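Local coordinates for protein purine nucleoside phosphorylase (Thermus thermophilus, PDB 1ODK) that probably catalyses the reversible phosphorolysis of purine nucleosides, giving the free base and a pentose 1-phosphate, as a hexameric member of the phosphorylase superfamily, at residues A109-G114 with Y125-D130; G114-Y119 with L185-R190; F134-R139 with L229-E234. All coordinates share one frame; numbering follows the deposited sequence.

Contact 1 of 3, residues A109-G114 with Y125-D130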
loop_
_atom_site.group_PDB
_atom_site.type_symbol
_atom_site.label_atom_id
_atom_site.label_comp_id
_atom_site.label_asym_id
_atom_site.label_seq_id
_atom_site.Cartn_x
_atom_site.Cartn_y
_atom_site.Cartn_z
ATOM N N ALA B 109 -1.135 1.829 -21.021
ATOM C CA ALA B 109 -2.195 2.376 -20.183
ATOM C C ALA B 109 -1.822 2.345 -18.705
ATOM O O ALA B 109 -1.576 1.281 -18.149
ATOM C CB ALA B 109 -3.488 1.600 -20.405
ATOM N N VAL B 110 -1.764 3.517 -18.078
ATOM C CA VAL B 110 -1.449 3.589 -16.652
ATOM C C VAL B 110 -2.616 2.901 -15.949
ATOM O O VAL B 110 -3.768 3.285 -16.129
ATOM C CB VAL B 110 -1.321 5.056 -16.179
ATOM C CG1 VAL B 110 -1.162 5.117 -14.666
ATOM C CG2 VAL B 110 -0.116 5.702 -16.850
ATOM N N PRO B 111 -2.331 1.861 -15.149
ATOM C CA PRO B 111 -3.404 1.147 -14.453
ATOM C C PRO B 111 -3.900 1.780 -13.155
ATOM O O PRO B 111 -3.436 1.433 -12.070
ATOM C CB PRO B 111 -2.801 -0.232 -14.239
ATOM C CG PRO B 111 -1.368 0.097 -13.927
ATOM C CD PRO B 111 -1.022 1.217 -14.911
ATOM N N LEU B 112 -4.851 2.702 -13.272
ATOM C CA LEU B 112 -5.420 3.359 -12.098
ATOM C C LEU B 112 -6.725 2.667 -11.705
ATOM O O LEU B 112 -7.521 3.209 -10.937
ATOM C CB LEU B 112 -5.705 4.833 -12.398
ATOM C CG LEU B 112 -4.522 5.704 -12.824
ATOM C CD1 LEU B 112 -5.001 7.138 -13.002
ATOM C CD2 LEU B 112 -3.419 5.633 -11.776
ATOM N N ASP B 113 -6.924 1.460 -12.228
ATOM C CA ASP B 113 -8.143 0.690 -11.983
ATOM C C ASP B 113 -7.952 -0.507 -11.047
ATOM O O ASP B 113 -6.856 -1.061 -10.936
ATOM C CB ASP B 113 -8.688 0.182 -13.316
ATOM C CG ASP B 113 -7.827 -0.909 -13.906
ATOM O OD1 ASP B 113 -8.339 -2.035 -14.069
ATOM O OD2 ASP B 113 -6.638 -0.644 -14.194
ATOM N N GLY B 114 -9.038 -0.924 -10.401
ATOM C CA GLY B 114 -8.969 -2.047 -9.480
ATOM C C GLY B 114 -9.067 -3.426 -10.112
ATOM O O GLY B 114 -8.775 -4.429 -9.464
ATOM N N TYR B 125 2.809 -3.171 -12.681
ATOM C CA TYR B 125 2.678 -3.695 -14.036
ATOM C C TYR B 125 2.664 -2.555 -15.046
ATOM O O TYR B 125 2.391 -1.406 -14.697
ATOM C CB TYR B 125 1.379 -4.502 -14.160
ATOM C CG TYR B 125 1.264 -5.303 -15.440
ATOM C CD1 TYR B 125 2.133 -6.363 -15.699
ATOM C CD2 TYR B 125 0.277 -5.012 -16.385
ATOM C CE1 TYR B 125 2.022 -7.120 -16.869
ATOM C CE2 TYR B 125 0.155 -5.764 -17.560
ATOM C CZ TYR B 125 1.030 -6.819 -17.792
ATOM O OH TYR B 125 0.889 -7.599 -18.924
ATOM N N ALA B 126 2.964 -2.880 -16.298
ATOM C CA ALA B 126 2.971 -1.897 -17.375
ATOM C C ALA B 126 2.054 -2.415 -18.478
ATOM O O ALA B 126 2.497 -3.108 -19.386
ATOM C CB ALA B 126 4.392 -1.710 -17.910
ATOM N N PRO B 127 0.748 -2.105 -18.393
ATOM C CA PRO B 127 -0.203 -2.563 -19.410
ATOM C C PRO B 127 0.161 -2.013 -20.780
ATOM O O PRO B 127 0.211 -0.799 -20.961
ATOM C CB PRO B 127 -1.543 -2.006 -18.920
ATOM C CG PRO B 127 -1.347 -1.894 -17.413
ATOM C CD PRO B 127 0.067 -1.364 -17.319
ATOM N N VAL B 128 0.422 -2.906 -21.730
ATOM C CA VAL B 128 0.764 -2.512 -23.092
ATOM C C VAL B 128 0.032 -3.389 -24.106
ATOM O O VAL B 128 -0.294 -4.541 -23.834
ATOM C CB VAL B 128 2.293 -2.611 -23.363
ATOM C CG1 VAL B 128 3.035 -1.547 -22.565
ATOM C CG2 VAL B 128 2.804 -3.998 -23.008
ATOM N N PRO B 129 -0.252 -2.840 -25.290
ATOM C CA PRO B 129 -0.951 -3.602 -26.328
ATOM C C PRO B 129 -0.015 -4.645 -26.935
ATOM O O PRO B 129 1.172 -4.700 -26.599
ATOM C CB PRO B 129 -1.327 -2.525 -27.339
ATOM C CG PRO B 129 -0.147 -1.576 -27.246
ATOM C CD PRO B 129 0.043 -1.469 -25.742
ATOM N N ASP B 130 -0.553 -5.490 -27.807
ATOM C CA ASP B 130 0.280 -6.470 -28.488
ATOM C C ASP B 130 1.168 -5.601 -29.384
ATOM O O ASP B 130 0.683 -4.658 -30.005
ATOM C CB ASP B 130 -0.574 -7.390 -29.355
ATOM C CG ASP B 130 0.262 -8.223 -30.290
ATOM O OD1 ASP B 130 0.964 -9.136 -29.805
ATOM O OD2 ASP B 130 0.231 -7.947 -31.505
#
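Ala109 and Pro127 are joined by the one hydrogen bond of this contact. Ala109 N donates to Pro127 O at 3.0 Å, with an N-H...O angle of 157°. The donor is tilted 27° from the carbonyl plane. Segment 125-130 is not a regular strand, so this bond ties a loop to strand 108-112 without extending the sheet.

Apolar packing is mostly of proline on proline. The rings of Pro111 and Pro127 cross at about a right angle, and their CD atoms meet at 3.7 Å. Ala109 CB reaches Pro127 CB more loosely, at 4.4 Å.

Two carbonyl oxygens add van der Waals contacts to ring carbons. Pro127 CD lies 3.2 Å from Ala109 O, with CB and CG close to the same oxygen. Tyr125 O is 4.1 Å from Pro111 CG. The Tyr125 hydroxyl is hydrogen-bonded to Tyr173 O of the second subunit.

Pro111 is also the centre of an inverse gamma turn, which turns the chain ahead of Asp113. Asp113 is the N-cap of helix 114-120, and its OD2 is hydrogen-bonded to Ser183 OG and Thr116 OG1. The whole is a strand, turn and capped helix whose returning loop packs on the strand, at a subunit interface of the phosphorylase superfamily fold.

Contact 2 of 3, residues G114-Y119 with L185-R190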
loop_
_atom_site.group_PDB
_atom_site.type_symbol
_atom_site.label_atom_id
_atom_site.label_comp_id
_atom_site.label_asym_id
_atom_site.label_seq_id
_atom_site.Cartn_x
_atom_site.Cartn_y
_atom_site.Cartn_z
ATOM N N GLY B 114 -9.038 -0.924 -10.401
ATOM C CA GLY B 114 -8.969 -2.047 -9.480
ATOM C C GLY B 114 -9.067 -3.426 -10.112
ATOM O O GLY B 114 -8.775 -4.429 -9.464
ATOM N N THR B 115 -9.492 -3.495 -11.369
ATOM C CA THR B 115 -9.598 -4.786 -12.031
ATOM C C THR B 115 -8.206 -5.348 -12.308
ATOM O O THR B 115 -7.932 -6.509 -12.009
ATOM C CB THR B 115 -10.392 -4.682 -13.358
ATOM O OG1 THR B 115 -11.710 -4.199 -13.080
ATOM C CG2 THR B 115 -10.501 -6.050 -14.030
ATOM N N THR B 116 -7.318 -4.538 -12.873
ATOM C CA THR B 116 -5.973 -5.035 -13.130
ATOM C C THR B 116 -5.329 -5.342 -11.780
ATOM O O THR B 116 -4.626 -6.345 -11.625
ATOM C CB THR B 116 -5.112 -4.003 -13.883
ATOM O OG1 THR B 116 -5.028 -2.798 -13.116
ATOM C CG2 THR B 116 -5.726 -3.694 -15.251
ATOM N N ARG B 117 -5.597 -4.481 -10.801
ATOM C CA ARG B 117 -5.052 -4.648 -9.456
ATOM C C ARG B 117 -5.441 -5.998 -8.857
ATOM O O ARG B 117 -4.611 -6.678 -8.253
ATOM C CB ARG B 117 -5.540 -3.524 -8.535
ATOM C CG ARG B 117 -4.961 -3.587 -7.122
ATOM C CD ARG B 117 -5.619 -2.558 -6.222
ATOM N NE ARG B 117 -5.217 -2.713 -4.829
ATOM C CZ ARG B 117 -4.007 -2.422 -4.367
ATOM N NH1 ARG B 117 -3.079 -1.952 -5.190
ATOM N NH2 ARG B 117 -3.726 -2.606 -3.085
ATOM N N GLN B 118 -6.702 -6.386 -9.025
ATOM C CA GLN B 118 -7.160 -7.667 -8.493
ATOM C C GLN B 118 -6.465 -8.831 -9.197
ATOM O O GLN B 118 -5.982 -9.754 -8.542
ATOM C CB GLN B 118 -8.682 -7.800 -8.639
ATOM C CG GLN B 118 -9.278 -8.907 -7.784
ATOM C CD GLN B 118 -10.789 -8.993 -7.898
ATOM O OE1 GLN B 118 -11.477 -7.975 -7.993
ATOM N NE2 GLN B 118 -11.314 -10.214 -7.874
ATOM N N TYR B 119 -6.413 -8.792 -10.528
ATOM C CA TYR B 119 -5.752 -9.852 -11.291
ATOM C C TYR B 119 -4.273 -9.958 -10.906
ATOM O O TYR B 119 -3.724 -11.057 -10.808
ATOM C CB TYR B 119 -5.837 -9.578 -12.799
ATOM C CG TYR B 119 -7.124 -10.005 -13.472
ATOM C CD1 TYR B 119 -8.009 -9.061 -14.004
ATOM C CD2 TYR B 119 -7.424 -11.358 -13.641
ATOM C CE1 TYR B 119 -9.160 -9.461 -14.696
ATOM C CE2 TYR B 119 -8.568 -11.766 -14.329
ATOM C CZ TYR B 119 -9.426 -10.817 -14.858
ATOM O OH TYR B 119 -10.521 -11.230 -15.580
ATOM N N LEU B 185 -7.759 -4.686 -20.774
ATOM C CA LEU B 185 -7.673 -5.358 -22.065
ATOM C C LEU B 185 -6.223 -5.768 -22.322
ATOM O O LEU B 185 -5.944 -6.910 -22.693
ATOM C CB LEU B 185 -8.144 -4.420 -23.176
ATOM C CG LEU B 185 -7.980 -4.897 -24.621
ATOM C CD1 LEU B 185 -8.878 -6.104 -24.888
ATOM C CD2 LEU B 185 -8.327 -3.740 -25.558
ATOM N N PHE B 186 -5.306 -4.828 -22.115
ATOM C CA PHE B 186 -3.884 -5.081 -22.338
ATOM C C PHE B 186 -3.385 -6.214 -21.447
ATOM O O PHE B 186 -2.697 -7.120 -21.916
ATOM C CB PHE B 186 -3.073 -3.800 -22.080
ATOM C CG PHE B 186 -3.286 -2.718 -23.117
ATOM C CD1 PHE B 186 -2.793 -1.433 -22.908
ATOM C CD2 PHE B 186 -3.968 -2.987 -24.305
ATOM C CE1 PHE B 186 -2.976 -0.428 -23.863
ATOM C CE2 PHE B 186 -4.157 -1.996 -25.265
ATOM C CZ PHE B 186 -3.661 -0.712 -25.043
ATOM N N LEU B 187 -3.732 -6.158 -20.163
ATOM C CA LEU B 187 -3.327 -7.193 -19.218
ATOM C C LEU B 187 -3.857 -8.553 -19.657
ATOM O O LEU B 187 -3.110 -9.534 -19.725
ATOM C CB LEU B 187 -3.856 -6.874 -17.813
ATOM C CG LEU B 187 -3.610 -7.956 -16.755
ATOM C CD1 LEU B 187 -2.113 -8.146 -16.577
ATOM C CD2 LEU B 187 -4.267 -7.567 -15.432
ATOM N N LEU B 188 -5.151 -8.614 -19.953
ATOM C CA LEU B 188 -5.756 -9.873 -20.369
ATOM C C LEU B 188 -5.172 -10.383 -21.679
ATOM O O LEU B 188 -5.115 -11.592 -21.907
ATOM C CB LEU B 188 -7.277 -9.720 -20.479
ATOM C CG LEU B 188 -7.960 -9.619 -19.108
ATOM C CD1 LEU B 188 -9.445 -9.326 -19.278
ATOM C CD2 LEU B 188 -7.754 -10.926 -18.335
ATOM N N GLY B 189 -4.738 -9.468 -22.540
ATOM C CA GLY B 189 -4.141 -9.884 -23.797
ATOM C C GLY B 189 -2.913 -10.737 -23.516
ATOM O O GLY B 189 -2.714 -11.797 -24.123
ATOM N N ARG B 190 -2.082 -10.283 -22.585
ATOM C CA ARG B 190 -0.884 -11.038 -22.231
ATOM C C ARG B 190 -1.220 -12.309 -21.443
ATOM O O ARG B 190 -0.685 -13.384 -21.723
ATOM C CB ARG B 190 0.083 -10.158 -21.429
ATOM C CG ARG B 190 0.778 -9.065 -22.250
ATOM C CD ARG B 190 1.507 -9.665 -23.451
ATOM N NE ARG B 190 2.695 -8.910 -23.836
ATOM C CZ ARG B 190 2.681 -7.752 -24.490
ATOM N NH1 ARG B 190 1.529 -7.199 -24.848
ATOM N NH2 ARG B 190 3.826 -7.144 -24.787
#
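Tyr119 and Thr116 of helix 114-120 face Leu187 and Leu188 of helix 182-192. This is a helix-helix packing between two nearly parallel segments of the alpha/beta phosphorylase fold. Their axes approach to 10.3 Å, with 29° between the N-to-C directions.

Apolar contact centres on one methyl group. Leu187 CD2 lies 3.7 Å from Tyr119 CB and 3.8 Å from Thr116 CA. The leucine has CG anti to its backbone N (chi1 174°), which sends the branch toward the other helix, and chi2 turns CD2 outward. Thr116 offers CB and CG2 to it, while Thr116 OG1 is hydrogen-bonded to Asp113 OD2.

The hydroxyl of Tyr119 is hydrogen-bonded to Glu75 OE2 of helix 67-79. The Tyr119 side chain also packs on Tyr160 of the third subunit. With an alanine in place of Tyr119, Glu75 OE2 would probably lose this hydroxyl partner and a gap is likely to open at Leu188 CD2.

A CH-pi contact completes the interface. Leu188 CD2 sits over one face of the Tyr119 ring, 4.2 Å from the centroid and 25° off the normal. It is displaced toward the hydroxyl end of the ring, with Tyr119 CZ 3.9 Å away.

Contact 3 of 3, residues F134-R139 with L229-E234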
loop_
_atom_site.group_PDB
_atom_site.type_symbol
_atom_site.label_atom_id
_atom_site.label_comp_id
_atom_site.label_asym_id
_atom_site.label_seq_id
_atom_site.Cartn_x
_atom_site.Cartn_y
_atom_site.Cartn_z
ATOM N N PHE B 134 -0.315 -2.843 -32.149
ATOM C CA PHE B 134 0.065 -1.459 -31.887
ATOM C C PHE B 134 0.694 -0.858 -33.143
ATOM O O PHE B 134 0.326 0.228 -33.579
ATOM C CB PHE B 134 1.065 -1.422 -30.725
ATOM C CG PHE B 134 1.692 -0.082 -30.505
ATOM C CD1 PHE B 134 0.929 0.995 -30.071
ATOM C CD2 PHE B 134 3.054 0.105 -30.726
ATOM C CE1 PHE B 134 1.512 2.240 -29.861
ATOM C CE2 PHE B 134 3.647 1.349 -30.517
ATOM C CZ PHE B 134 2.873 2.416 -30.085
ATOM N N ARG B 135 1.637 -1.592 -33.721
ATOM C CA ARG B 135 2.334 -1.164 -34.928
ATOM C C ARG B 135 1.366 -0.932 -36.092
ATOM O O ARG B 135 1.474 0.058 -36.811
ATOM C CB ARG B 135 3.360 -2.225 -35.316
ATOM C CG ARG B 135 4.315 -1.818 -36.413
ATOM C CD ARG B 135 5.209 -2.991 -36.762
ATOM N NE ARG B 135 6.529 -2.560 -37.195
ATOM C CZ ARG B 135 7.519 -3.391 -37.497
ATOM N NH1 ARG B 135 7.334 -4.704 -37.420
ATOM N NH2 ARG B 135 8.697 -2.909 -37.861
ATOM N N ALA B 136 0.425 -1.855 -36.269
ATOM C CA ALA B 136 -0.559 -1.757 -37.343
ATOM C C ALA B 136 -1.486 -0.559 -37.169
ATOM O O ALA B 136 -1.816 0.117 -38.142
ATOM C CB ALA B 136 -1.375 -3.048 -37.426
ATOM N N LEU B 137 -1.916 -0.299 -35.936
ATOM C CA LEU B 137 -2.794 0.838 -35.673
ATOM C C LEU B 137 -2.063 2.145 -35.981
ATOM O O LEU B 137 -2.627 3.064 -36.580
ATOM C CB LEU B 137 -3.259 0.833 -34.211
ATOM C CG LEU B 137 -4.278 -0.240 -33.805
ATOM C CD1 LEU B 137 -4.430 -0.279 -32.279
ATOM C CD2 LEU B 137 -5.620 0.061 -34.479
ATOM N N TRP B 138 -0.799 2.219 -35.573
ATOM C CA TRP B 138 0.013 3.410 -35.812
ATOM C C TRP B 138 0.199 3.610 -37.321
ATOM O O TRP B 138 -0.003 4.708 -37.847
ATOM C CB TRP B 138 1.377 3.242 -35.134
ATOM C CG TRP B 138 2.203 4.493 -35.045
ATOM C CD1 TRP B 138 1.980 5.682 -35.683
ATOM C CD2 TRP B 138 3.412 4.662 -34.292
ATOM N NE1 TRP B 138 2.977 6.579 -35.374
ATOM C CE2 TRP B 138 3.869 5.978 -34.524
ATOM C CE3 TRP B 138 4.155 3.824 -33.447
ATOM C CZ2 TRP B 138 5.040 6.483 -33.938
ATOM C CZ3 TRP B 138 5.323 4.324 -32.863
ATOM C CH2 TRP B 138 5.752 5.643 -33.114
ATOM N N ARG B 139 0.581 2.541 -38.011
ATOM C CA ARG B 139 0.791 2.600 -39.456
ATOM C C ARG B 139 -0.457 3.016 -40.228
ATOM O O ARG B 139 -0.376 3.805 -41.175
ATOM C CB ARG B 139 1.277 1.245 -39.975
ATOM C CG ARG B 139 2.743 0.992 -39.700
ATOM C CD ARG B 139 3.154 -0.410 -40.099
ATOM N NE ARG B 139 4.586 -0.621 -39.911
ATOM C CZ ARG B 139 5.189 -1.796 -40.045
ATOM N NH1 ARG B 139 4.481 -2.871 -40.366
ATOM N NH2 ARG B 139 6.500 -1.896 -39.862
ATOM N N LEU B 229 -10.381 -1.048 -38.207
ATOM C CA LEU B 229 -10.774 -2.102 -39.144
ATOM C C LEU B 229 -9.616 -2.432 -40.076
ATOM O O LEU B 229 -9.291 -3.601 -40.295
ATOM C CB LEU B 229 -12.005 -1.665 -39.952
ATOM C CG LEU B 229 -13.322 -1.654 -39.163
ATOM C CD1 LEU B 229 -14.394 -0.919 -39.942
ATOM C CD2 LEU B 229 -13.756 -3.084 -38.871
ATOM N N GLU B 230 -8.993 -1.394 -40.620
ATOM C CA GLU B 230 -7.858 -1.575 -41.513
ATOM C C GLU B 230 -6.712 -2.281 -40.792
ATOM O O GLU B 230 -6.042 -3.150 -41.357
ATOM C CB GLU B 230 -7.387 -0.217 -42.031
ATOM C CG GLU B 230 -8.350 0.415 -43.013
ATOM C CD GLU B 230 -8.499 -0.419 -44.271
ATOM O OE1 GLU B 230 -9.634 -0.821 -44.597
ATOM O OE2 GLU B 230 -7.473 -0.675 -44.932
ATOM N N ALA B 231 -6.502 -1.912 -39.534
ATOM C CA ALA B 231 -5.437 -2.493 -38.728
ATOM C C ALA B 231 -5.612 -3.981 -38.423
ATOM O O ALA B 231 -4.658 -4.755 -38.542
ATOM C CB ALA B 231 -5.294 -1.706 -37.416
ATOM N N VAL B 232 -6.818 -4.393 -38.030
ATOM C CA VAL B 232 -7.031 -5.801 -37.697
ATOM C C VAL B 232 -6.855 -6.727 -38.886
ATOM O O VAL B 232 -6.588 -7.916 -38.716
ATOM C CB VAL B 232 -8.427 -6.062 -37.061
ATOM C CG1 VAL B 232 -8.522 -5.343 -35.727
ATOM C CG2 VAL B 232 -9.538 -5.621 -37.995
ATOM N N LEU B 233 -7.003 -6.188 -40.089
ATOM C CA LEU B 233 -6.820 -6.993 -41.288
ATOM C C LEU B 233 -5.326 -7.179 -41.553
ATOM O O LEU B 233 -4.921 -8.109 -42.245
ATOM C CB LEU B 233 -7.496 -6.324 -42.491
ATOM C CG LEU B 233 -8.900 -6.836 -42.852
ATOM C CD1 LEU B 233 -9.816 -6.780 -41.643
ATOM C CD2 LEU B 233 -9.456 -6.004 -43.998
ATOM N N GLU B 234 -4.515 -6.293 -40.976
ATOM C CA GLU B 234 -3.060 -6.328 -41.134
ATOM C C GLU B 234 -2.406 -7.378 -40.246
ATOM O O GLU B 234 -1.233 -7.698 -40.416
ATOM C CB GLU B 234 -2.464 -4.962 -40.791
ATOM C CG GLU B 234 -2.978 -3.823 -41.639
ATOM C CD GLU B 234 -2.309 -3.762 -42.993
ATOM O OE1 GLU B 234 -2.291 -4.790 -43.703
ATOM O OE2 GLU B 234 -1.803 -2.676 -43.348
#
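Leu137 CD2 presses on Ala231 CB at 3.4 Å, closer than usual for two carbons. Leu137 CG lies 4.0 Å from Ala231 CB. Leu137 sets out away from segment 229-234. Its CG stands anti to the carbonyl carbon (chi1 -72°), and from there the branch ending in CD2 comes back to the alanine. Beside this pair the methyls of Ala136 and Ala231 face each other, CB to CB, at 4.1 Å. Ala136 CB also lies 3.9 Å from Ala231 O and 4.0 Å from Glu234 CB.

The two alanines allow a close approach of the backbones: the CA atoms of Ala136 and Ala231 are 5.1 Å apart.

The next shell is the beta sheet. Leu137 and Val232 both pack on Val86 of strand 84-93, which gives the two helices a shared packing surface. At the outer edge Glu234 bends at chi2 and forms a salt bridge from OE2 to Arg140 NE, one residue beyond segment 134-139. Arg139 is farther off, its NH1 7.0 Å from Glu234 OE2.

The far side of helix 131-144 meets the second subunit. There Arg135 forms a salt bridge with Glu142 of that subunit and a cation-pi contact with its Trp138.

The chemistry within the contact is apolar, carried by methyl and methylene groups. Close fit therefore holds the two segments together, while the charged groups pair around the edge and across the subunit boundary.

How the contacts relate
All three contacts are largely buried, though contact 3 has one exposed member, Glu234. Contacts 1 and 2 have centres about 7 Å apart. They share Gly114, and a probable hydrogen bond from Arg190 NH1 to Pro129 O joins them. Contact 3 is about 20 Å from contact 1, centre to centre, yet Phe134 packs on Pro129. Contact 3 does not touch contact 2, although helices 114-120 and 131-144 follow each other in the chain. All three touch the second subunit; contacts 1 and 2 also touch the third. The loop in contact 1 spends a backbone hydrogen bond on a strand. Contacts 2 and 3 meet mainly through carbon: leucine methyls on tyrosine and threonine, against alanine on alanine and leucine.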